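Side-chain contacts in CT021 (Chlamydia trachomatis serovar L2, PDB 6UXD), which is of unknown function but belongs to a sequence family grouped with the lipoprotein-handling LolA and LolB proteins, so a related role is only conceivable: residues A[19-24]-A[65-70]; A[35-38]-A[43-46]; A[89-94]-A[100-105]; A[111-116]-A[160-165]. One frame throughout, in Å; residues are numbered along the deposited sequence.

How the contacts relate
Contacts 1 and 2 lie in the buried part of the fold, contact 3 is partly buried, and contact 4 sits at the surface. Probable backbone hydrogen bonds link Gly19 and Asp20, just before strand 21-26, to Ile35, joining the first two contacts; contact 2 is nested within the loop that contact 1 closes. Contacts 2 and 3 are both hairpins of antiparallel strands, and they meet where Trp44 packs against Phe92. From contact 3, Leu89 and Ile91 pack on the helix 108-116 that carries contact 4. The chemistry changes with place: apolar packing in contact 1, ladder bonds in contacts 2 and 3 with an arginine-glutamate salt bridge in contact 2, a lysine-aspartate salt bridge in contact 4.

Contact 1 (A[19-24]-A[65-70]); sequences GDYAVL and SWKNAF
Tyr21 and Val23, two residues apart on strand 21-26, both direct their side chains at the short helix 66-69, where Lys67 and Trp66 receive them. Val23 sets one methyl over the indole: CG1 lies 3.9 Å from the centroid of the six-membered ring of Trp66 and only 14° off its normal, a CH-pi contact over the face. The other methyl reaches back to the root of the same side chain, with Val23 CG2 3.7 Å from Trp66 CB. Both branches are engaged because CG1 stands anti to the backbone N (chi1 -180°), which leaves CG2 beside that nitrogen.

Tyr21 crosses Lys67 at about a right angle. The phenol end rests on the aliphatic part of the lysine, Tyr21 OH coming within 3.5 Å of Lys67 CB and Tyr21 CE2 within 3.7 Å of Lys67 CD. Bends at chi3 and chi4 then carry the amine away from the ring, to a bond of 2.9 Å between Lys67 NZ and Asn68 OD1. The helix start is N-capped by Ser65, whose OG accepts from Asn68 N at 3.1 Å.

Glu202 of strand 196-204 joins the two elements: its carboxylate bonds to Tyr21 OH and to the backbone N of Trp66 and Lys67. Ile201 of that strand touches both Val23 and Trp66, while Val61 of helix 58-63 also packs on the indole.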
loop_
_atom_site.group_PDB
_atom_site.type_symbol
_atom_site.label_atom_id
_atom_site.label_comp_id
_atom_site.label_asym_id
_atom_site.label_seq_id
_atom_site.Cartn_x
_atom_site.Cartn_y
_atom_site.Cartn_z
ATOM N N GLY A 19 11.458 -7.591 0.652
ATOM C CA GLY A 19 10.935 -8.239 1.820
ATOM C C GLY A 19 10.056 -7.357 2.698
ATOM O O GLY A 19 9.346 -7.881 3.554
ATOM N N ASP A 20 10.109 -6.037 2.527
ATOM C CA ASP A 20 9.223 -5.146 3.265
ATOM C C ASP A 20 7.785 -5.323 2.798
ATOM O O ASP A 20 7.523 -5.456 1.602
ATOM C CB ASP A 20 9.644 -3.695 3.082
ATOM C CG ASP A 20 10.931 -3.377 3.789
ATOM O OD1 ASP A 20 11.437 -4.276 4.490
ATOM O OD2 ASP A 20 11.443 -2.248 3.631
ATOM N N TYR A 21 6.845 -5.332 3.751
ATOM C CA TYR A 21 5.451 -5.565 3.423
ATOM C C TYR A 21 4.560 -4.728 4.333
ATOM O O TYR A 21 5.007 -4.177 5.343
ATOM C CB TYR A 21 5.086 -7.036 3.524
ATOM C CG TYR A 21 4.885 -7.509 4.939
ATOM C CD1 TYR A 21 3.620 -7.591 5.498
ATOM C CD2 TYR A 21 5.967 -7.855 5.714
ATOM C CE1 TYR A 21 3.451 -8.023 6.819
ATOM C CE2 TYR A 21 5.818 -8.270 6.998
ATOM C CZ TYR A 21 4.564 -8.364 7.555
ATOM O OH TYR A 21 4.443 -8.799 8.856
ATOM N N ALA A 22 3.291 -4.613 3.942
ATOM C CA ALA A 22 2.280 -3.975 4.783
ATOM C C ALA A 22 0.890 -4.429 4.348
ATOM O O ALA A 22 0.657 -4.727 3.173
ATOM C CB ALA A 22 2.407 -2.454 4.716
ATOM N N VAL A 23 -0.029 -4.504 5.313
ATOM C CA VAL A 23 -1.403 -4.941 5.074
ATOM C C VAL A 23 -2.309 -3.760 5.383
ATOM O O VAL A 23 -2.311 -3.243 6.508
ATOM C CB VAL A 23 -1.788 -6.172 5.913
ATOM C CG1 VAL A 23 -3.221 -6.602 5.634
ATOM C CG2 VAL A 23 -0.832 -7.338 5.627
ATOM N N LEU A 24 -3.048 -3.310 4.388
ATOM C CA LEU A 24 -3.876 -2.128 4.523
ATOM C C LEU A 24 -5.332 -2.552 4.467
ATOM O O LEU A 24 -5.679 -3.525 3.793
ATOM C CB LEU A 24 -3.558 -1.103 3.424
ATOM C CG LEU A 24 -2.421 -0.114 3.706
ATOM C CD1 LEU A 24 -1.116 -0.805 4.001
ATOM C CD2 LEU A 24 -2.229 0.849 2.543
ATOM N N SER A 65 0.533 -14.331 12.113
ATOM C CA SER A 65 0.548 -13.002 11.513
ATOM C C SER A 65 0.058 -13.130 10.084
ATOM O O SER A 65 -0.031 -14.237 9.546
ATOM C CB SER A 65 1.945 -12.369 11.555
ATOM O OG SER A 65 2.906 -13.112 10.807
ATOM N N TRP A 66 -0.309 -11.987 9.499
ATOM C CA TRP A 66 -0.600 -11.936 8.072
ATOM C C TRP A 66 0.550 -12.508 7.263
ATOM O O TRP A 66 0.345 -13.349 6.383
ATOM C CB TRP A 66 -0.876 -10.499 7.622
ATOM C CG TRP A 66 -2.300 -10.108 7.835
ATOM C CD1 TRP A 66 -2.848 -9.572 8.968
ATOM C CD2 TRP A 66 -3.362 -10.229 6.892
ATOM N NE1 TRP A 66 -4.189 -9.351 8.782
ATOM C CE2 TRP A 66 -4.529 -9.743 7.512
ATOM C CE3 TRP A 66 -3.436 -10.690 5.571
ATOM C CZ2 TRP A 66 -5.762 -9.712 6.859
ATOM C CZ3 TRP A 66 -4.659 -10.657 4.923
ATOM C CH2 TRP A 66 -5.806 -10.172 5.568
ATOM N N LYS A 67 1.769 -12.044 7.533
ATOM C CA LYS A 67 2.915 -12.531 6.780
ATOM C C LYS A 67 2.997 -14.052 6.835
ATOM O O LYS A 67 3.087 -14.715 5.797
ATOM C CB LYS A 67 4.218 -11.922 7.305
ATOM C CG LYS A 67 5.460 -12.653 6.795
ATOM C CD LYS A 67 6.717 -11.833 6.943
ATOM C CE LYS A 67 7.051 -11.548 8.386
ATOM N NZ LYS A 67 7.330 -12.790 9.135
ATOM N N ASN A 68 2.940 -14.622 8.045
ATOM C CA ASN A 68 3.184 -16.053 8.207
ATOM C C ASN A 68 1.978 -16.918 7.853
ATOM O O ASN A 68 2.150 -18.088 7.487
ATOM C CB ASN A 68 3.627 -16.357 9.640
ATOM C CG ASN A 68 4.953 -15.715 9.989
ATOM O OD1 ASN A 68 5.649 -15.181 9.129
ATOM N ND2 ASN A 68 5.310 -15.763 11.263
ATOM N N ALA A 69 0.765 -16.399 7.951
ATOM C CA ALA A 69 -0.392 -17.176 7.528
ATOM C C ALA A 69 -0.745 -16.986 6.056
ATOM O O ALA A 69 -1.657 -17.662 5.568
ATOM C CB ALA A 69 -1.607 -16.819 8.382
ATOM N N PHE A 70 -0.040 -16.107 5.337
ATOM C CA PHE A 70 -0.495 -15.700 4.011
ATOM C C PHE A 70 -0.617 -16.887 3.064
ATOM O O PHE A 70 -1.592 -16.994 2.311
ATOM C CB PHE A 70 0.462 -14.670 3.424
ATOM C CG PHE A 70 -0.030 -14.052 2.155
ATOM C CD1 PHE A 70 -0.820 -12.924 2.189
ATOM C CD2 PHE A 70 0.285 -14.607 0.928
ATOM C CE1 PHE A 70 -1.277 -12.345 1.024
ATOM C CE2 PHE A 70 -0.171 -14.039 -0.236
ATOM C CZ PHE A 70 -0.951 -12.900 -0.189
#

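Contact 2 (A[35-38]-A[43-46]); sequences IRQS and TWVE
Glu46 OE1 is gripped from two quarters: Arg36 NH1 forms a salt bridge with it at 3.4 Å, and Ser209 OG adds a hydrogen bond. The salt bridge is a long one, with the guanidinium and carboxylate planes 81° apart, and the methylene Arg36 CD comes slightly closer to the oxygen, at 3.3 Å. A bend at chi3 (54°) turns the guanidinium out of line with the rest of the arginine chain; NH1 also donates to Pro212 O.

In the antiparallel beta hairpin of strands 29-38 and 43-50, Arg36 and Gln37 form a classic beta bulge opposite Trp44: Arg36 N donates to Trp44 O at 2.8 Å, and Trp44 N to Gln37 O at 2.9 Å, while Gln37 N is left buried with no partner in the model. Ile35 and Val45 face each other as a non-hydrogen-bonded pair, side by side and packed tightly, with Ile35 CD1 3.5 Å from Val45 CG2. On that same face, nearer the turn, Ser38 OG and Thr43 OG1 share a hydrogen bond of 2.8 Å. Gln37 and Trp44 occupy the other face, also side by side; the amide plane stands 87° from the indole, and Gln37 NE2 approaches Trp44 NE1 obliquely, at 3.9 Å.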
loop_
_atom_site.group_PDB
_atom_site.type_symbol
_atom_site.label_atom_id
_atom_site.label_comp_id
_atom_site.label_asym_id
_atom_site.label_seq_id
_atom_site.Cartn_x
_atom_site.Cartn_y
_atom_site.Cartn_z
ATOM N N ILE A 35 7.298 -5.643 -1.300
ATOM C CA ILE A 35 8.407 -5.188 -2.125
ATOM C C ILE A 35 9.222 -6.418 -2.502
ATOM O O ILE A 35 9.766 -7.095 -1.625
ATOM C CB ILE A 35 9.288 -4.176 -1.373
ATOM C CG1 ILE A 35 8.485 -2.977 -0.859
ATOM C CG2 ILE A 35 10.477 -3.803 -2.242
ATOM C CD1 ILE A 35 7.790 -2.152 -1.926
ATOM N N ARG A 36 9.344 -6.700 -3.796
ATOM C CA ARG A 36 9.981 -7.953 -4.199
ATOM C C ARG A 36 11.408 -7.802 -4.679
ATOM O O ARG A 36 12.219 -8.703 -4.463
ATOM C CB ARG A 36 9.163 -8.624 -5.293
ATOM C CG ARG A 36 7.881 -9.091 -4.736
ATOM C CD ARG A 36 7.238 -10.086 -5.611
ATOM N NE ARG A 36 8.135 -11.187 -5.903
ATOM C CZ ARG A 36 7.778 -12.217 -6.650
ATOM N NH1 ARG A 36 6.554 -12.251 -7.162
ATOM N NH2 ARG A 36 8.632 -13.197 -6.887
ATOM N N GLN A 37 11.740 -6.688 -5.300
ATOM C CA GLN A 37 13.054 -6.531 -5.889
ATOM C C GLN A 37 13.265 -5.053 -6.110
ATOM O O GLN A 37 12.330 -4.353 -6.500
ATOM C CB GLN A 37 13.147 -7.303 -7.199
ATOM C CG GLN A 37 14.481 -7.241 -7.862
ATOM C CD GLN A 37 14.548 -8.236 -9.000
ATOM O OE1 GLN A 37 14.720 -9.442 -8.782
ATOM N NE2 GLN A 37 14.359 -7.747 -10.217
ATOM N N SER A 38 14.471 -4.578 -5.825
ATOM C CA SER A 38 14.801 -3.170 -5.977
ATOM C C SER A 38 16.178 -3.051 -6.611
ATOM O O SER A 38 17.152 -3.617 -6.108
ATOM C CB SER A 38 14.778 -2.445 -4.623
ATOM O OG SER A 38 14.106 -1.208 -4.723
ATOM N N THR A 43 11.866 -0.993 -9.231
ATOM C CA THR A 43 11.380 -1.621 -8.012
ATOM C C THR A 43 10.072 -2.329 -8.323
ATOM O O THR A 43 9.148 -1.720 -8.875
ATOM C CB THR A 43 11.207 -0.580 -6.895
ATOM O OG1 THR A 43 12.472 0.027 -6.629
ATOM C CG2 THR A 43 10.699 -1.220 -5.610
ATOM N N TRP A 44 9.993 -3.609 -7.963
ATOM C CA TRP A 44 8.798 -4.410 -8.170
ATOM C C TRP A 44 7.995 -4.511 -6.880
ATOM O O TRP A 44 8.526 -4.938 -5.850
ATOM C CB TRP A 44 9.156 -5.815 -8.641
ATOM C CG TRP A 44 9.813 -5.847 -9.989
ATOM C CD1 TRP A 44 11.120 -5.602 -10.266
ATOM C CD2 TRP A 44 9.182 -6.145 -11.236
ATOM N NE1 TRP A 44 11.347 -5.730 -11.614
ATOM C CE2 TRP A 44 10.174 -6.075 -12.230
ATOM C CE3 TRP A 44 7.880 -6.489 -11.603
ATOM C CZ2 TRP A 44 9.899 -6.323 -13.573
ATOM C CZ3 TRP A 44 7.607 -6.733 -12.935
ATOM C CH2 TRP A 44 8.607 -6.651 -13.901
ATOM N N VAL A 45 6.710 -4.174 -6.959
ATOM C CA VAL A 45 5.791 -4.215 -5.827
ATOM C C VAL A 45 4.590 -5.069 -6.195
ATOM O O VAL A 45 3.856 -4.745 -7.138
ATOM C CB VAL A 45 5.326 -2.801 -5.422
ATOM C CG1 VAL A 45 4.344 -2.872 -4.245
ATOM C CG2 VAL A 45 6.555 -1.921 -5.165
ATOM N N GLU A 46 4.347 -6.102 -5.412
ATOM C CA GLU A 46 3.204 -6.988 -5.560
ATOM C C GLU A 46 2.078 -6.567 -4.619
ATOM O O GLU A 46 2.325 -6.197 -3.472
ATOM C CB GLU A 46 3.668 -8.418 -5.288
ATOM C CG GLU A 46 2.642 -9.430 -4.913
ATOM C CD GLU A 46 3.288 -10.644 -4.251
ATOM O OE1 GLU A 46 4.209 -11.241 -4.881
ATOM O OE2 GLU A 46 2.880 -10.991 -3.100
#

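Contact 3 (A[89-94]-A[100-105]); sequences LMIFVL and MPLSEK
Phe92 and Pro101 meet obliquely, ring against ring, although their side chains diverge as they leave the backbones. Phe92 CD2 lies 4.0 Å from Pro101 CD, and Phe92 CE2 is equally near Pro101 CG. With CG beside its own backbone N (chi1 -54°), the phenyl ring is sent out from the sheet, its CD2 and CE2 side nearest the proline ring atoms. Phe92 CB, for its part, rests near Met100 O.

A second group is made by Leu102, which turns toward strand 90-95 between Ile91 and Val93. Its two methyls divide the work: Leu102 CD1 is 4.1 Å from Ile91 CG2, the two side chains running aslant of each other, and Leu102 CD2 is 4.2 Å from Val93 CG1. That valine branch sits between the backbone N and the carbonyl carbon (chi1 53°), a placement that brings it close to Met100 O as well as to the leucine. Met100 shares a face of the sheet with Val93, but bends at chi2 and chi3 lead its thioether end away.

The backbone holds these groups in step. Val93 and Met100 exchange two hydrogen bonds, each 2.8 Å between N and O, while Leu102 N donates to Ile91 O at 3.0 Å. A single water bridges Ile91 N and Leu102 O, whose direct bond is absent, accepting from the first and donating to the second. Ile91 also packs on Leu108 and Phe111 of helix 108-116. This is an antiparallel beta hairpin, strand 90-95 with strand 98-101, with one water bridging past its last direct bond.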
loop_
_atom_site.group_PDB
_atom_site.type_symbol
_atom_site.label_atom_id
_atom_site.label_comp_id
_atom_site.label_asym_id
_atom_site.label_seq_id
_atom_site.Cartn_x
_atom_site.Cartn_y
_atom_site.Cartn_z
ATOM N N LEU A 89 4.771 3.645 -15.421
ATOM C CA LEU A 89 4.434 2.474 -14.628
ATOM C C LEU A 89 3.947 1.343 -15.524
ATOM O O LEU A 89 3.169 1.553 -16.456
ATOM C CB LEU A 89 3.353 2.832 -13.611
ATOM C CG LEU A 89 2.967 1.684 -12.675
ATOM C CD1 LEU A 89 4.097 1.455 -11.675
ATOM C CD2 LEU A 89 1.641 1.955 -11.967
ATOM N N MET A 90 4.403 0.134 -15.234
ATOM C CA MET A 90 3.922 -1.054 -15.915
ATOM C C MET A 90 3.300 -1.979 -14.886
ATOM O O MET A 90 3.892 -2.233 -13.831
ATOM C CB MET A 90 5.058 -1.744 -16.678
ATOM C CG MET A 90 4.658 -3.076 -17.288
ATOM S SD MET A 90 5.858 -3.694 -18.504
ATOM C CE MET A 90 7.376 -3.053 -17.869
ATOM N N ILE A 91 2.093 -2.458 -15.184
ATOM C CA ILE A 91 1.327 -3.291 -14.280
ATOM C C ILE A 91 1.079 -4.632 -14.947
ATOM O O ILE A 91 0.800 -4.696 -16.146
ATOM C CB ILE A 91 -0.021 -2.641 -13.905
ATOM C CG1 ILE A 91 0.204 -1.272 -13.269
ATOM C CG2 ILE A 91 -0.798 -3.546 -12.985
ATOM C CD1 ILE A 91 -1.096 -0.625 -12.815
ATOM N N PHE A 92 1.132 -5.690 -14.152
ATOM C CA PHE A 92 0.781 -7.026 -14.591
ATOM C C PHE A 92 -0.283 -7.568 -13.656
ATOM O O PHE A 92 -0.344 -7.187 -12.483
ATOM C CB PHE A 92 1.978 -7.964 -14.568
ATOM C CG PHE A 92 3.167 -7.466 -15.321
ATOM C CD1 PHE A 92 4.019 -6.517 -14.769
ATOM C CD2 PHE A 92 3.466 -7.975 -16.576
ATOM C CE1 PHE A 92 5.129 -6.069 -15.458
ATOM C CE2 PHE A 92 4.580 -7.537 -17.262
ATOM C CZ PHE A 92 5.415 -6.577 -16.704
ATOM N N VAL A 93 -1.124 -8.454 -14.177
ATOM C CA VAL A 93 -2.088 -9.183 -13.361
ATOM C C VAL A 93 -1.771 -10.663 -13.496
ATOM O O VAL A 93 -1.268 -11.120 -14.528
ATOM C CB VAL A 93 -3.546 -8.886 -13.769
ATOM C CG1 VAL A 93 -3.739 -9.105 -15.254
ATOM C CG2 VAL A 93 -4.506 -9.742 -12.971
ATOM N N LEU A 94 -2.026 -11.411 -12.431
ATOM C CA LEU A 94 -1.722 -12.834 -12.434
ATOM C C LEU A 94 -2.882 -13.562 -13.083
ATOM O O LEU A 94 -4.021 -13.459 -12.620
ATOM C CB LEU A 94 -1.486 -13.340 -11.020
ATOM C CG LEU A 94 -1.141 -14.819 -10.877
ATOM C CD1 LEU A 94 0.196 -15.108 -11.498
ATOM C CD2 LEU A 94 -1.143 -15.210 -9.407
ATOM N N MET A 100 0.611 -11.284 -16.564
ATOM C CA MET A 100 0.085 -10.806 -17.834
ATOM C C MET A 100 0.019 -9.287 -17.849
ATOM O O MET A 100 -0.613 -8.698 -16.960
ATOM C CB MET A 100 -1.300 -11.384 -18.070
ATOM C CG MET A 100 -1.329 -12.903 -18.127
ATOM S SD MET A 100 -0.217 -13.590 -19.387
ATOM C CE MET A 100 -0.780 -12.730 -20.853
ATOM N N PRO A 101 0.632 -8.625 -18.830
ATOM C CA PRO A 101 0.570 -7.159 -18.908
ATOM C C PRO A 101 -0.855 -6.645 -18.950
ATOM O O PRO A 101 -1.766 -7.325 -19.418
ATOM C CB PRO A 101 1.292 -6.843 -20.222
ATOM C CG PRO A 101 2.160 -7.979 -20.459
ATOM C CD PRO A 101 1.532 -9.191 -19.851
ATOM N N LEU A 102 -1.040 -5.425 -18.462
ATOM C CA LEU A 102 -2.316 -4.736 -18.577
ATOM C C LEU A 102 -2.243 -3.687 -19.672
ATOM O O LEU A 102 -1.324 -2.860 -19.691
ATOM C CB LEU A 102 -2.709 -4.066 -17.261
ATOM C CG LEU A 102 -3.648 -4.829 -16.332
ATOM C CD1 LEU A 102 -4.140 -3.857 -15.279
ATOM C CD2 LEU A 102 -4.821 -5.464 -17.074
ATOM N N SER A 103 -3.202 -3.739 -20.589
ATOM C CA SER A 103 -3.599 -2.576 -21.365
ATOM C C SER A 103 -5.090 -2.300 -21.238
ATOM O O SER A 103 -5.558 -1.273 -21.744
ATOM C CB SER A 103 -3.229 -2.745 -22.847
ATOM O OG SER A 103 -2.527 -1.606 -23.326
ATOM N N GLU A 104 -5.898 -3.116 -20.537
ATOM C CA GLU A 104 -7.344 -2.889 -20.278
ATOM C C GLU A 104 -7.448 -1.865 -19.168
ATOM O O GLU A 104 -8.466 -1.981 -18.472
ATOM C CB GLU A 104 -7.962 -4.198 -19.788
ATOM N N LYS A 105 -6.654 -0.788 -19.173
ATOM C CA LYS A 105 -6.408 0.157 -18.088
ATOM C C LYS A 105 -7.567 0.232 -17.101
ATOM O O LYS A 105 -8.308 1.221 -17.078
ATOM C CB LYS A 105 -6.123 1.549 -18.661
HETATM O O HOH W 1 0.752 -1.481 -17.726
#

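Contact 4 (A[111-116]-A[160-165]); sequences FVKILR and PKDSSP
An Asx turn in the loop between strands 152-158 and 170-176 presents the aspartate that meets Lys113 of helix 108-116. Lys113 NZ donates to Asp162 OD2 at 2.9 Å, a salt bridge at the surface of the protein, and uses the anti lone pair of OD2, the one away from the other carboxylate oxygen.

That other oxygen, OD1, is occupied within the loop. It accepts from Ser164 N at 3.1 Å, the bond that defines the turn, with this donor above the carboxylate plane, 69° out of it. Ser164 OG gives a second bond, 2.6 Å to Asp162 OD1, arriving on the syn side and only 16° off the plane. Asp162 CG stands between its backbone N and carbonyl carbon (chi1 80°), which lets one carboxylate reach forward along the loop and across to the helix. Trp159 NE1 also donates to OD2, so both oxygens have two partners, an arrangement that probably holds the carboxylate's rotation and favours its charged form.

On the way to the aspartate the lysine chain passes Pro160, with Lys113 CD 3.7 Å from Pro160 CG; the chain bends at chi3, beside the proline, and the amine continues to OD2.

Backbone bonding of Pro160 with Glu168 closes the base of the loop, between strands 152-158 and 170-176, while helix 108-116 carries Phe111 against Leu89, just before strand 90-95.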
loop_
_atom_site.group_PDB
_atom_site.type_symbol
_atom_site.label_atom_id
_atom_site.label_comp_id
_atom_site.label_asym_id
_atom_site.label_seq_id
_atom_site.Cartn_x
_atom_site.Cartn_y
_atom_site.Cartn_z
ATOM N N PHE A 111 -3.457 3.728 -9.869
ATOM C CA PHE A 111 -2.137 3.519 -9.279
ATOM C C PHE A 111 -1.195 4.679 -9.593
ATOM O O PHE A 111 -0.484 5.171 -8.709
ATOM C CB PHE A 111 -1.543 2.194 -9.772
ATOM C CG PHE A 111 -1.991 0.985 -8.980
ATOM C CD1 PHE A 111 -1.671 0.857 -7.633
ATOM C CD2 PHE A 111 -2.714 -0.029 -9.587
ATOM C CE1 PHE A 111 -2.077 -0.253 -6.909
ATOM C CE2 PHE A 111 -3.122 -1.146 -8.870
ATOM C CZ PHE A 111 -2.804 -1.256 -7.532
ATOM N N VAL A 112 -1.160 5.129 -10.851
ATOM C CA VAL A 112 -0.245 6.213 -11.205
ATOM C C VAL A 112 -0.585 7.469 -10.411
ATOM O O VAL A 112 0.307 8.207 -9.975
ATOM C CB VAL A 112 -0.267 6.480 -12.724
ATOM C CG1 VAL A 112 0.548 7.738 -13.060
ATOM C CG2 VAL A 112 0.286 5.283 -13.489
ATOM N N LYS A 113 -1.877 7.735 -10.214
ATOM C CA LYS A 113 -2.276 8.881 -9.403
ATOM C C LYS A 113 -1.725 8.768 -7.988
ATOM O O LYS A 113 -1.082 9.698 -7.487
ATOM C CB LYS A 113 -3.799 9.006 -9.382
ATOM C CG LYS A 113 -4.356 9.595 -10.662
ATOM C CD LYS A 113 -5.854 9.782 -10.594
ATOM C CE LYS A 113 -6.570 8.932 -11.621
ATOM N NZ LYS A 113 -7.929 9.467 -11.898
ATOM N N ILE A 114 -1.946 7.620 -7.335
ATOM C CA ILE A 114 -1.454 7.440 -5.972
ATOM C C ILE A 114 0.047 7.688 -5.910
ATOM O O ILE A 114 0.535 8.444 -5.062
ATOM C CB ILE A 114 -1.807 6.038 -5.449
ATOM C CG1 ILE A 114 -3.318 5.867 -5.377
ATOM C CG2 ILE A 114 -1.221 5.847 -4.069
ATOM C CD1 ILE A 114 -3.745 4.420 -5.383
ATOM N N LEU A 115 0.800 7.086 -6.832
ATOM C CA LEU A 115 2.247 7.256 -6.815
ATOM C C LEU A 115 2.643 8.716 -6.983
ATOM O O LEU A 115 3.668 9.149 -6.443
ATOM C CB LEU A 115 2.892 6.413 -7.920
ATOM C CG LEU A 115 2.833 4.904 -7.717
ATOM C CD1 LEU A 115 3.326 4.159 -8.966
ATOM C CD2 LEU A 115 3.661 4.532 -6.501
ATOM N N ARG A 116 1.875 9.485 -7.741
ATOM C CA ARG A 116 2.243 10.878 -7.958
ATOM C C ARG A 116 1.819 11.796 -6.817
ATOM O O ARG A 116 2.268 12.944 -6.772
ATOM C CB ARG A 116 1.633 11.380 -9.274
ATOM C CG ARG A 116 2.199 12.719 -9.747
ATOM N N PRO A 160 -5.600 14.562 -7.392
ATOM C CA PRO A 160 -5.673 15.401 -8.595
ATOM C C PRO A 160 -7.109 15.758 -8.950
ATOM O O PRO A 160 -8.068 15.109 -8.526
ATOM C CB PRO A 160 -5.036 14.523 -9.681
ATOM C CG PRO A 160 -5.223 13.135 -9.185
ATOM C CD PRO A 160 -5.019 13.245 -7.698
ATOM N N LYS A 161 -7.246 16.823 -9.741
ATOM C CA LYS A 161 -8.537 17.161 -10.330
ATOM C C LYS A 161 -8.868 16.126 -11.394
ATOM O O LYS A 161 -8.086 15.918 -12.328
ATOM C CB LYS A 161 -8.508 18.567 -10.928
ATOM N N ASP A 162 -10.005 15.459 -11.251
ATOM C CA ASP A 162 -10.346 14.363 -12.146
ATOM C C ASP A 162 -11.854 14.133 -12.077
ATOM O O ASP A 162 -12.606 14.965 -11.557
ATOM C CB ASP A 162 -9.523 13.113 -11.795
ATOM C CG ASP A 162 -10.078 12.339 -10.601
ATOM O OD1 ASP A 162 -10.862 12.905 -9.816
ATOM O OD2 ASP A 162 -9.723 11.151 -10.439
ATOM N N SER A 163 -12.295 12.991 -12.607
ATOM C CA SER A 163 -13.706 12.690 -12.808
ATOM C C SER A 163 -14.278 11.801 -11.708
ATOM O O SER A 163 -15.225 11.044 -11.950
ATOM C CB SER A 163 -13.894 12.026 -14.172
ATOM O OG SER A 163 -13.012 12.587 -15.136
ATOM N N SER A 164 -13.725 11.880 -10.505
ATOM C CA SER A 164 -14.098 10.973 -9.429
ATOM C C SER A 164 -14.552 11.775 -8.219
ATOM O O SER A 164 -14.330 12.992 -8.167
ATOM C CB SER A 164 -12.917 10.074 -9.059
ATOM O OG SER A 164 -11.834 10.845 -8.566
ATOM N N PRO A 165 -15.193 11.143 -7.233
ATOM C CA PRO A 165 -15.494 11.865 -5.984
ATOM C C PRO A 165 -14.254 12.368 -5.263
ATOM O O PRO A 165 -14.352 13.334 -4.493
ATOM C CB PRO A 165 -16.250 10.823 -5.144
ATOM C CG PRO A 165 -15.909 9.504 -5.756
ATOM C CD PRO A 165 -15.725 9.772 -7.219
#